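Local structure of beta-lactamase (Mycobacterium tuberculosis, 4WHI) at residues A33-H38 against L42-G47; F53-W58 against F63-S68; S78-A83 against L87-Y92. The protein is the C-terminal domain of a penicillin-binding protein of the beta-lactamase family, a small all-beta module whose own role is not established. All blocks are in the same frame, centred on the assembly; numbering follows the deposited sequence.

Interaction 1. Residues A33-H38 against L42-G47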
loop_
_atom_site.group_PDB
_atom_site.type_symbol
_atom_site.label_atom_id
_atom_site.label_comp_id
_atom_site.label_asym_id
_atom_site.label_seq_id
_atom_site.Cartn_x
_atom_site.Cartn_y
_atom_site.Cartn_z
ATOM N N ALA A 33 -9.413 4.616 -1.435
ATOM C CA ALA A 33 -8.383 3.972 -0.637
ATOM C C ALA A 33 -8.056 4.947 0.476
ATOM O O ALA A 33 -7.637 6.071 0.215
ATOM C CB ALA A 33 -7.156 3.698 -1.475
ATOM N N THR A 34 -8.272 4.529 1.717
ATOM C CA THR A 34 -8.095 5.406 2.863
ATOM C C THR A 34 -6.806 5.048 3.580
ATOM O O THR A 34 -6.634 3.920 4.027
ATOM C CB THR A 34 -9.299 5.315 3.819
ATOM O OG1 THR A 34 -10.486 5.679 3.106
ATOM C CG2 THR A 34 -9.128 6.258 5.000
ATOM N N VAL A 35 -5.901 6.021 3.672
ATOM C CA VAL A 35 -4.604 5.828 4.306
ATOM C C VAL A 35 -4.602 6.606 5.622
ATOM O O VAL A 35 -4.857 7.815 5.645
ATOM C CB VAL A 35 -3.449 6.271 3.386
ATOM C CG1 VAL A 35 -2.109 6.047 4.070
ATOM C CG2 VAL A 35 -3.500 5.516 2.061
ATOM N N THR A 36 -4.354 5.888 6.713
ATOM C CA THR A 36 -4.371 6.462 8.049
ATOM C C THR A 36 -3.088 6.089 8.783
ATOM O O THR A 36 -2.370 5.166 8.389
ATOM C CB THR A 36 -5.590 5.983 8.877
ATOM O OG1 THR A 36 -5.570 4.554 8.985
ATOM C CG2 THR A 36 -6.917 6.454 8.262
ATOM N N TYR A 37 -2.817 6.806 9.865
ATOM C CA TYR A 37 -1.607 6.611 10.646
ATOM C C TYR A 37 -1.987 6.292 12.081
ATOM O O TYR A 37 -2.860 6.952 12.662
ATOM C CB TYR A 37 -0.754 7.882 10.608
ATOM C CG TYR A 37 0.442 7.884 11.539
ATOM C CD1 TYR A 37 0.335 8.358 12.847
ATOM C CD2 TYR A 37 1.681 7.439 11.107
ATOM C CE1 TYR A 37 1.431 8.369 13.698
ATOM C CE2 TYR A 37 2.782 7.450 11.948
ATOM C CZ TYR A 37 2.654 7.925 13.238
ATOM O OH TYR A 37 3.748 7.937 14.070
ATOM N N HIS A 38 -1.344 5.281 12.651
ATOM C CA HIS A 38 -1.549 4.962 14.056
ATOM C C HIS A 38 -0.266 4.447 14.697
ATOM O O HIS A 38 0.292 3.457 14.247
ATOM C CB HIS A 38 -2.669 3.931 14.214
ATOM C CG HIS A 38 -3.040 3.674 15.637
ATOM N ND1 HIS A 38 -2.793 2.476 16.268
ATOM C CD2 HIS A 38 -3.601 4.479 16.567
ATOM C CE1 HIS A 38 -3.209 2.543 17.514
ATOM N NE2 HIS A 38 -3.700 3.749 17.721
ATOM N N LEU A 42 1.558 3.206 9.053
ATOM C CA LEU A 42 0.601 3.542 8.005
ATOM C C LEU A 42 -0.267 2.313 7.728
ATOM O O LEU A 42 0.229 1.179 7.699
ATOM C CB LEU A 42 1.282 3.976 6.704
ATOM C CG LEU A 42 1.867 5.377 6.571
ATOM C CD1 LEU A 42 2.470 5.532 5.182
ATOM C CD2 LEU A 42 0.822 6.451 6.810
ATOM N N ARG A 43 -1.556 2.552 7.542
ATOM C CA ARG A 43 -2.513 1.507 7.182
ATOM C C ARG A 43 -3.289 1.919 5.938
ATOM O O ARG A 43 -3.541 3.103 5.720
ATOM C CB ARG A 43 -3.509 1.258 8.313
ATOM C CG ARG A 43 -2.882 1.015 9.684
ATOM C CD ARG A 43 -2.833 2.281 10.534
ATOM N NE ARG A 43 -4.173 2.825 10.693
ATOM C CZ ARG A 43 -5.071 2.399 11.581
ATOM N NH1 ARG A 43 -4.765 1.451 12.462
ATOM N NH2 ARG A 43 -6.274 2.941 11.599
ATOM N N LEU A 44 -3.657 0.919 5.139
ATOM C CA LEU A 44 -4.460 1.087 3.938
ATOM C C LEU A 44 -5.799 0.374 4.140
ATOM O O LEU A 44 -5.818 -0.833 4.406
ATOM C CB LEU A 44 -3.721 0.468 2.749
ATOM C CG LEU A 44 -4.461 0.309 1.424
ATOM C CD1 LEU A 44 -4.804 1.673 0.856
ATOM C CD2 LEU A 44 -3.605 -0.471 0.437
ATOM N N SER A 45 -6.901 1.115 4.035
ATOM C CA SER A 45 -8.251 0.542 4.132
ATOM C C SER A 45 -8.972 0.619 2.786
ATOM O O SER A 45 -8.998 1.673 2.149
ATOM C CB SER A 45 -9.079 1.270 5.187
ATOM O OG SER A 45 -8.482 1.184 6.464
ATOM N N LEU A 46 -9.564 -0.500 2.371
ATOM C CA LEU A 46 -10.255 -0.602 1.089
ATOM C C LEU A 46 -11.634 -1.234 1.258
ATOM O O LEU A 46 -11.812 -2.141 2.057
ATOM C CB LEU A 46 -9.450 -1.471 0.138
ATOM C CG LEU A 46 -8.071 -0.964 -0.265
ATOM C CD1 LEU A 46 -7.190 -2.132 -0.685
ATOM C CD2 LEU A 46 -8.209 0.068 -1.369
ATOM N N GLY A 47 -12.599 -0.752 0.484
ATOM C CA GLY A 47 -13.917 -1.362 0.418
ATOM C C GLY A 47 -14.877 -0.857 1.478
ATOM O O GLY A 47 -14.457 -0.240 2.457
HETATM O O HOH W 1 -11.636 3.582 2.003
HETATM O O HOH W 2 -6.675 3.205 6.844
#

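Interaction 2. Residues F53-W58 against F63-S68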
loop_
_atom_site.group_PDB
_atom_site.type_symbol
_atom_site.label_atom_id
_atom_site.label_comp_id
_atom_site.label_asym_id
_atom_site.label_seq_id
_atom_site.Cartn_x
_atom_site.Cartn_y
_atom_site.Cartn_z
ATOM N N PHE A 53 -4.956 -3.087 5.783
ATOM C CA PHE A 53 -3.639 -3.679 5.649
ATOM C C PHE A 53 -2.584 -2.744 6.222
ATOM O O PHE A 53 -2.619 -1.539 5.969
ATOM C CB PHE A 53 -3.316 -3.914 4.175
ATOM C CG PHE A 53 -4.316 -4.768 3.455
ATOM C CD1 PHE A 53 -5.447 -4.204 2.878
ATOM C CD2 PHE A 53 -4.115 -6.138 3.333
ATOM C CE1 PHE A 53 -6.365 -4.990 2.210
ATOM C CE2 PHE A 53 -5.028 -6.925 2.662
ATOM C CZ PHE A 53 -6.153 -6.352 2.097
ATOM N N ASP A 54 -1.644 -3.290 6.981
ATOM C CA ASP A 54 -0.456 -2.534 7.375
ATOM C C ASP A 54 0.396 -2.287 6.142
ATOM O O ASP A 54 0.631 -3.207 5.362
ATOM C CB ASP A 54 0.387 -3.308 8.382
ATOM C CG ASP A 54 -0.192 -3.296 9.765
ATOM O OD1 ASP A 54 -1.176 -2.563 10.016
ATOM O OD2 ASP A 54 0.354 -4.031 10.610
ATOM N N LEU A 55 0.867 -1.054 5.979
ATOM C CA LEU A 55 1.803 -0.720 4.908
ATOM C C LEU A 55 3.211 -0.773 5.459
ATOM O O LEU A 55 3.529 -0.100 6.430
ATOM C CB LEU A 55 1.515 0.668 4.331
ATOM C CG LEU A 55 0.232 0.779 3.515
ATOM C CD1 LEU A 55 -0.045 2.231 3.150
ATOM C CD2 LEU A 55 0.291 -0.100 2.278
ATOM N N THR A 56 4.052 -1.589 4.836
ATOM C CA THR A 56 5.444 -1.703 5.232
ATOM C C THR A 56 6.289 -0.983 4.192
ATOM O O THR A 56 6.113 -1.183 3.002
ATOM C CB THR A 56 5.852 -3.183 5.335
ATOM O OG1 THR A 56 5.110 -3.793 6.394
ATOM C CG2 THR A 56 7.342 -3.333 5.630
ATOM N N HIS A 57 7.205 -0.136 4.640
ATOM C CA HIS A 57 8.063 0.576 3.712
ATOM C C HIS A 57 8.880 -0.377 2.839
ATOM O O HIS A 57 9.408 -1.376 3.324
ATOM C CB HIS A 57 8.976 1.548 4.441
ATOM C CG HIS A 57 9.694 2.466 3.514
ATOM N ND1 HIS A 57 11.064 2.481 3.397
ATOM C CD2 HIS A 57 9.225 3.360 2.612
ATOM C CE1 HIS A 57 11.411 3.366 2.481
ATOM N NE2 HIS A 57 10.314 3.914 1.990
ATOM N N TRP A 58 8.954 -0.057 1.547
ATOM C CA TRP A 58 9.712 -0.825 0.564
ATOM C C TRP A 58 10.929 -0.020 0.086
ATOM O O TRP A 58 12.068 -0.407 0.332
ATOM C CB TRP A 58 8.802 -1.216 -0.602
ATOM C CG TRP A 58 9.456 -1.968 -1.728
ATOM C CD1 TRP A 58 9.902 -1.449 -2.908
ATOM C CD2 TRP A 58 9.690 -3.384 -1.800
ATOM N NE1 TRP A 58 10.421 -2.447 -3.702
ATOM C CE2 TRP A 58 10.297 -3.645 -3.051
ATOM C CE3 TRP A 58 9.448 -4.451 -0.930
ATOM C CZ2 TRP A 58 10.669 -4.931 -3.450
ATOM C CZ3 TRP A 58 9.819 -5.736 -1.330
ATOM C CH2 TRP A 58 10.423 -5.959 -2.581
ATOM N N PHE A 63 5.488 1.454 -0.686
ATOM C CA PHE A 63 5.237 0.580 0.441
ATOM C C PHE A 63 4.665 -0.730 -0.093
ATOM O O PHE A 63 4.317 -0.841 -1.277
ATOM C CB PHE A 63 4.220 1.235 1.392
ATOM C CG PHE A 63 4.734 2.470 2.075
ATOM C CD1 PHE A 63 4.822 3.675 1.385
ATOM C CD2 PHE A 63 5.126 2.437 3.412
ATOM C CE1 PHE A 63 5.297 4.814 2.013
ATOM C CE2 PHE A 63 5.602 3.586 4.042
ATOM C CZ PHE A 63 5.687 4.768 3.337
ATOM N N THR A 64 4.573 -1.730 0.771
ATOM C CA THR A 64 3.895 -2.965 0.411
ATOM C C THR A 64 2.894 -3.366 1.476
ATOM O O THR A 64 2.969 -2.929 2.634
ATOM C CB THR A 64 4.875 -4.137 0.191
ATOM O OG1 THR A 64 5.603 -4.380 1.393
ATOM C CG2 THR A 64 5.850 -3.870 -0.981
ATOM N N PHE A 65 1.949 -4.201 1.067
ATOM C CA PHE A 65 1.084 -4.884 2.005
ATOM C C PHE A 65 0.999 -6.362 1.627
ATOM O O PHE A 65 1.373 -6.761 0.513
ATOM C CB PHE A 65 -0.294 -4.222 2.087
ATOM C CG PHE A 65 -1.037 -4.158 0.781
ATOM C CD1 PHE A 65 -0.772 -3.155 -0.145
ATOM C CD2 PHE A 65 -2.044 -5.072 0.495
ATOM C CE1 PHE A 65 -1.466 -3.087 -1.341
ATOM C CE2 PHE A 65 -2.744 -5.004 -0.700
ATOM C CZ PHE A 65 -2.456 -4.012 -1.618
ATOM N N THR A 66 0.545 -7.173 2.573
ATOM C CA THR A 66 0.427 -8.614 2.357
ATOM C C THR A 66 -1.051 -8.982 2.271
ATOM O O THR A 66 -1.863 -8.515 3.071
ATOM C CB THR A 66 1.135 -9.424 3.465
ATOM O OG1 THR A 66 0.729 -8.948 4.753
ATOM C CG2 THR A 66 2.655 -9.288 3.348
ATOM N N LEU A 67 -1.389 -9.816 1.292
ATOM C CA LEU A 67 -2.779 -10.119 0.999
ATOM C C LEU A 67 -3.399 -10.986 2.093
ATOM O O LEU A 67 -2.701 -11.721 2.789
ATOM C CB LEU A 67 -2.904 -10.777 -0.378
ATOM C CG LEU A 67 -2.386 -9.925 -1.549
ATOM C CD1 LEU A 67 -2.657 -10.620 -2.877
ATOM C CD2 LEU A 67 -3.004 -8.534 -1.539
ATOM N N SER A 68 -4.714 -10.862 2.243
ATOM C CA SER A 68 -5.447 -11.494 3.330
ATOM C C SER A 68 -5.677 -12.981 3.072
ATOM O O SER A 68 -5.478 -13.474 1.956
ATOM C CB SER A 68 -6.788 -10.799 3.537
ATOM O OG SER A 68 -7.763 -11.286 2.635
HETATM O O HOH W 3 -0.305 -5.866 5.056
HETATM O O HOH W 4 8.111 -3.908 2.101
#

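Interaction 3. Residues S78-A83 against L87-Y92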
loop_
_atom_site.group_PDB
_atom_site.type_symbol
_atom_site.label_atom_id
_atom_site.label_comp_id
_atom_site.label_asym_id
_atom_site.label_seq_id
_atom_site.Cartn_x
_atom_site.Cartn_y
_atom_site.Cartn_z
ATOM N N SER A 78 2.237 -6.991 -2.202
ATOM C CA SER A 78 1.616 -6.148 -3.218
ATOM C C SER A 78 2.074 -4.706 -3.011
ATOM O O SER A 78 2.137 -4.239 -1.877
ATOM C CB SER A 78 0.100 -6.248 -3.096
ATOM O OG SER A 78 -0.544 -5.580 -4.156
ATOM N N LYS A 79 2.421 -4.017 -4.096
ATOM C CA LYS A 79 2.958 -2.651 -4.005
ATOM C C LYS A 79 1.907 -1.549 -3.961
ATOM O O LYS A 79 0.903 -1.580 -4.684
ATOM C CB LYS A 79 3.929 -2.349 -5.157
ATOM C CG LYS A 79 5.288 -3.010 -5.021
ATOM C CD LYS A 79 6.270 -2.447 -6.035
ATOM C CE LYS A 79 7.293 -3.489 -6.460
ATOM N NZ LYS A 79 7.901 -4.197 -5.302
ATOM N N ALA A 80 2.199 -0.559 -3.119
ATOM C CA ALA A 80 1.436 0.673 -2.998
ATOM C C ALA A 80 2.394 1.837 -3.206
ATOM O O ALA A 80 3.230 2.121 -2.347
ATOM C CB ALA A 80 0.792 0.754 -1.628
ATOM N N THR A 81 2.277 2.509 -4.348
ATOM C CA THR A 81 3.233 3.544 -4.741
ATOM C C THR A 81 2.573 4.909 -4.664
ATOM O O THR A 81 1.587 5.172 -5.353
ATOM C CB THR A 81 3.753 3.306 -6.168
ATOM O OG1 THR A 81 4.312 1.992 -6.252
ATOM C CG2 THR A 81 4.824 4.329 -6.544
ATOM N N PHE A 82 3.110 5.767 -3.807
ATOM C CA PHE A 82 2.598 7.120 -3.661
ATOM C C PHE A 82 3.393 8.080 -4.548
ATOM O O PHE A 82 4.620 8.020 -4.601
ATOM C CB PHE A 82 2.698 7.585 -2.209
ATOM C CG PHE A 82 1.824 6.829 -1.249
ATOM C CD1 PHE A 82 2.288 5.675 -0.629
ATOM C CD2 PHE A 82 0.557 7.305 -0.912
ATOM C CE1 PHE A 82 1.508 4.995 0.284
ATOM C CE2 PHE A 82 -0.230 6.620 -0.002
ATOM C CZ PHE A 82 0.248 5.465 0.594
ATOM N N ALA A 83 2.688 8.978 -5.226
ATOM C CA ALA A 83 3.330 10.036 -6.002
ATOM C C ALA A 83 2.435 11.259 -6.015
ATOM O O ALA A 83 1.415 11.282 -6.706
ATOM C CB ALA A 83 3.612 9.560 -7.419
ATOM N N LEU A 87 -2.092 7.539 -5.451
ATOM C CA LEU A 87 -1.668 6.263 -4.919
ATOM C C LEU A 87 -1.978 5.216 -5.982
ATOM O O LEU A 87 -3.117 5.106 -6.416
ATOM C CB LEU A 87 -2.442 5.959 -3.642
ATOM C CG LEU A 87 -2.337 4.548 -3.066
ATOM C CD1 LEU A 87 -0.890 4.188 -2.758
ATOM C CD2 LEU A 87 -3.196 4.452 -1.824
ATOM N N ASN A 88 -0.963 4.469 -6.406
ATOM C CA ASN A 88 -1.152 3.379 -7.352
ATOM C C ASN A 88 -1.018 2.059 -6.622
ATOM O O ASN A 88 0.010 1.790 -6.003
ATOM C CB ASN A 88 -0.132 3.445 -8.490
ATOM C CG ASN A 88 -0.325 2.329 -9.505
ATOM O OD1 ASN A 88 0.187 1.229 -9.330
ATOM N ND2 ASN A 88 -1.076 2.608 -10.564
ATOM N N LEU A 89 -2.072 1.257 -6.693
ATOM C CA LEU A 89 -2.096 -0.076 -6.111
ATOM C C LEU A 89 -2.014 -1.091 -7.238
ATOM O O LEU A 89 -2.974 -1.272 -7.997
ATOM C CB LEU A 89 -3.390 -0.280 -5.331
ATOM C CG LEU A 89 -3.640 0.662 -4.160
ATOM C CD1 LEU A 89 -4.934 0.251 -3.479
ATOM C CD2 LEU A 89 -2.476 0.651 -3.175
ATOM N N GLU A 90 -0.868 -1.753 -7.356
ATOM C CA GLU A 90 -0.669 -2.691 -8.457
ATOM C C GLU A 90 -1.724 -3.802 -8.488
ATOM O O GLU A 90 -2.133 -4.230 -9.568
ATOM C CB GLU A 90 0.751 -3.259 -8.465
ATOM C CG GLU A 90 1.148 -4.046 -7.232
ATOM C CD GLU A 90 2.375 -4.926 -7.448
ATOM O OE1 GLU A 90 2.787 -5.139 -8.606
ATOM O OE2 GLU A 90 2.932 -5.413 -6.449
ATOM N N TYR A 91 -2.191 -4.235 -7.315
ATOM C CA TYR A 91 -3.221 -5.274 -7.234
ATOM C C TYR A 91 -4.462 -4.931 -8.060
ATOM O O TYR A 91 -5.094 -5.824 -8.643
ATOM C CB TYR A 91 -3.644 -5.520 -5.781
ATOM C CG TYR A 91 -4.587 -6.695 -5.627
ATOM C CD1 TYR A 91 -4.104 -7.998 -5.602
ATOM C CD2 TYR A 91 -5.963 -6.502 -5.523
ATOM C CE1 TYR A 91 -4.961 -9.077 -5.476
ATOM C CE2 TYR A 91 -6.829 -7.574 -5.395
ATOM C CZ TYR A 91 -6.325 -8.861 -5.374
ATOM O OH TYR A 91 -7.176 -9.932 -5.240
ATOM N N TYR A 92 -4.800 -3.643 -8.099
ATOM C CA TYR A 92 -6.037 -3.165 -8.716
ATOM C C TYR A 92 -5.830 -2.498 -10.070
ATOM O O TYR A 92 -6.755 -1.866 -10.591
ATOM C CB TYR A 92 -6.710 -2.157 -7.789
ATOM C CG TYR A 92 -7.254 -2.760 -6.531
ATOM C CD1 TYR A 92 -8.446 -3.476 -6.541
ATOM C CD2 TYR A 92 -6.590 -2.611 -5.330
ATOM C CE1 TYR A 92 -8.955 -4.031 -5.381
ATOM C CE2 TYR A 92 -7.086 -3.164 -4.164
ATOM C CZ TYR A 92 -8.271 -3.871 -4.195
ATOM O OH TYR A 92 -8.760 -4.414 -3.033
HETATM O O HOH W 5 -1.338 -3.231 -4.755
HETATM O O HOH W 6 2.287 0.142 -7.270
#

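Interaction 1. Residues A33-H38 against L42-G47
L42, near the start of strand 41-46, sets CD2 4.0 Å from V35 CG1, and the same methyl lies at the edge of the Y37 ring. R43 comes next, on the other face, and reaches back across the hairpin. Its chain, bent at chi2 (96°) and chi3 (57°), lays the guanidinium beside T36, where NE donates to OG1 at 2.8 Å and NH2 to the same oxygen at 3.2 Å, the second bond being more bent. T36 OG1 lies close to the guanidinium plane, while H38 CB sits over one face. The backbones of T36 and R43 also exchange two hydrogen bonds. L44 returns to the V35 side and places CD1 3.9 Å from A33 CB. S45 and T34 form the next hydrogen-bonded pair; water 2 joins T34 O, T36 OG1 and S45 OG, and S45 OG is also hydrogen-bonded to T52 OG1. L46 ends the strand with CD2 3.8 Å from A33 CB. On this apolar face A33, V35, L42, L44 and L46 are buried, whereas Y37 at its end is exposed. On the polar face, T36 OG1 has two arginine N-H groups and a water as partners, which should restrict rotation of both side chains.

Interaction 2. Residues F53-W58 against F63-S68
A two-stranded antiparallel hairpin in the middle of the sheet brings F53-W58 against F63-S68; the axes of strand segments 53-58 and 63-66 approach to 4.4 Å, their N-to-C directions 138° apart. T56 and T64 form its hydrogen-bonded pair: T56 N meets T64 O and T64 N meets T56 O, both at 2.8 Å. Beyond this pair the strands separate, and water 3 spans the gap by donating to D54 O and accepting from T66 N.

Two aromatic contacts flank the backbone bonds. Toward the separating end, F65 turns its edge to the face of F53, the ring centroids 5.0 Å apart; F65 CD2 stands above the rim of F53, not its centre. F65 CG lies between its backbone N and carbonyl carbon (chi1 59°), a torsion that brings this ring edge over F53. The F53 edge in turn faces T66 O, 3.3 Å from CD2. Near the turn the second pair forms, H57 presenting its edge to the face of F63 with planes at 71°. H57 CD2 makes this approach, while NE2 is bonded to G60 O within the turn. L55 lies alongside F65, its CD2 4.0 Å from F65 CD1.

On the other side, T64 CG2 packs obliquely against W58 CE3 at 3.6 Å, and water 4 links T64 OG1 to H57 O. W58 also makes a cation-pi contact with K79. The arrangement is that of an antiparallel beta hairpin whose strands splay away from the turn, here with the F53/F65 pair and water 3 between them.

Interaction 3. Residues S78-A83 against L87-Y92
F82 and L87 lie side by side in the tightly packed half of this hairpin. The L87 CD1 methyl stands over the centre of the F82 ring, 3.7 Å from the centroid and 9° off the ring normal, a well-centred CH-pi contact. With chi1 at 169° the L87 CG points away from the backbone N, and chi2 then turns CD1 over the ring. A80 CB fills the neighbouring position, touching L89 CD2 at 3.6 Å and L87 CD1 at 4.0 Å. This apolar face is buried further by V35 and L55, which touch F82, and by L44 and L46, which touch L89. The backbone beneath it is regular: T81 N to N88 O and N88 N to T81 O are nearly straight bonds.

Pairing changes toward the other end, where the second strand passes into a short 3-10 segment at E90 and Y91. E90 N still donates to K79 O, but at 3.2 Å. The reciprocal backbone acceptor is replaced by the E90 side chain, extended beyond CG: OE2 accepts the K79 N-H, N to OE2 2.8 Å, on its anti side, 20° out of the carboxylate plane. Water 5 joins S78 OG, K79 O and Y91 N, connecting strand and 3-10 segment where their backbones have drawn apart. On the polar side, water 6 lies within bonding reach of T81 OG1 and N88 O, the bond to N88 O not being certain, while N88 ND2 bonds D93 OD2 and T99 OG1 outside the two segments. E90 and Y91 are solvent-exposed, in contrast to buried F82, L87 and L89. The arrangement is that of an antiparallel beta hairpin whose second strand leaves the sheet through a 3-10 turn.

The three contacts are successive hairpins of one antiparallel sheet. Interactions 1 and 2 share the boundary between strands 41-46 and 51-59, where L44 O and F53 N are 2.8 Å apart; interactions 2 and 3 meet between strands 62-66 and 77-83. Interactions 1 and 3 are not sequential neighbours, yet L46 CD1 lies 3.6 Å from Y92 CE2. All are partly buried: the centres of interactions 2, 3 and 1 lie about 5, 6 and 8 Å from the chain centre, with exposed residues D54, T56 and T66, then E90 and Y91, then Y37 and H38. Their chemistry differs: aliphatic packing and an arginine-threonine grip in interaction 1, edge-to-face rings in interaction 2, methyl-on-ring and carboxylate-backbone bonding in interaction 3.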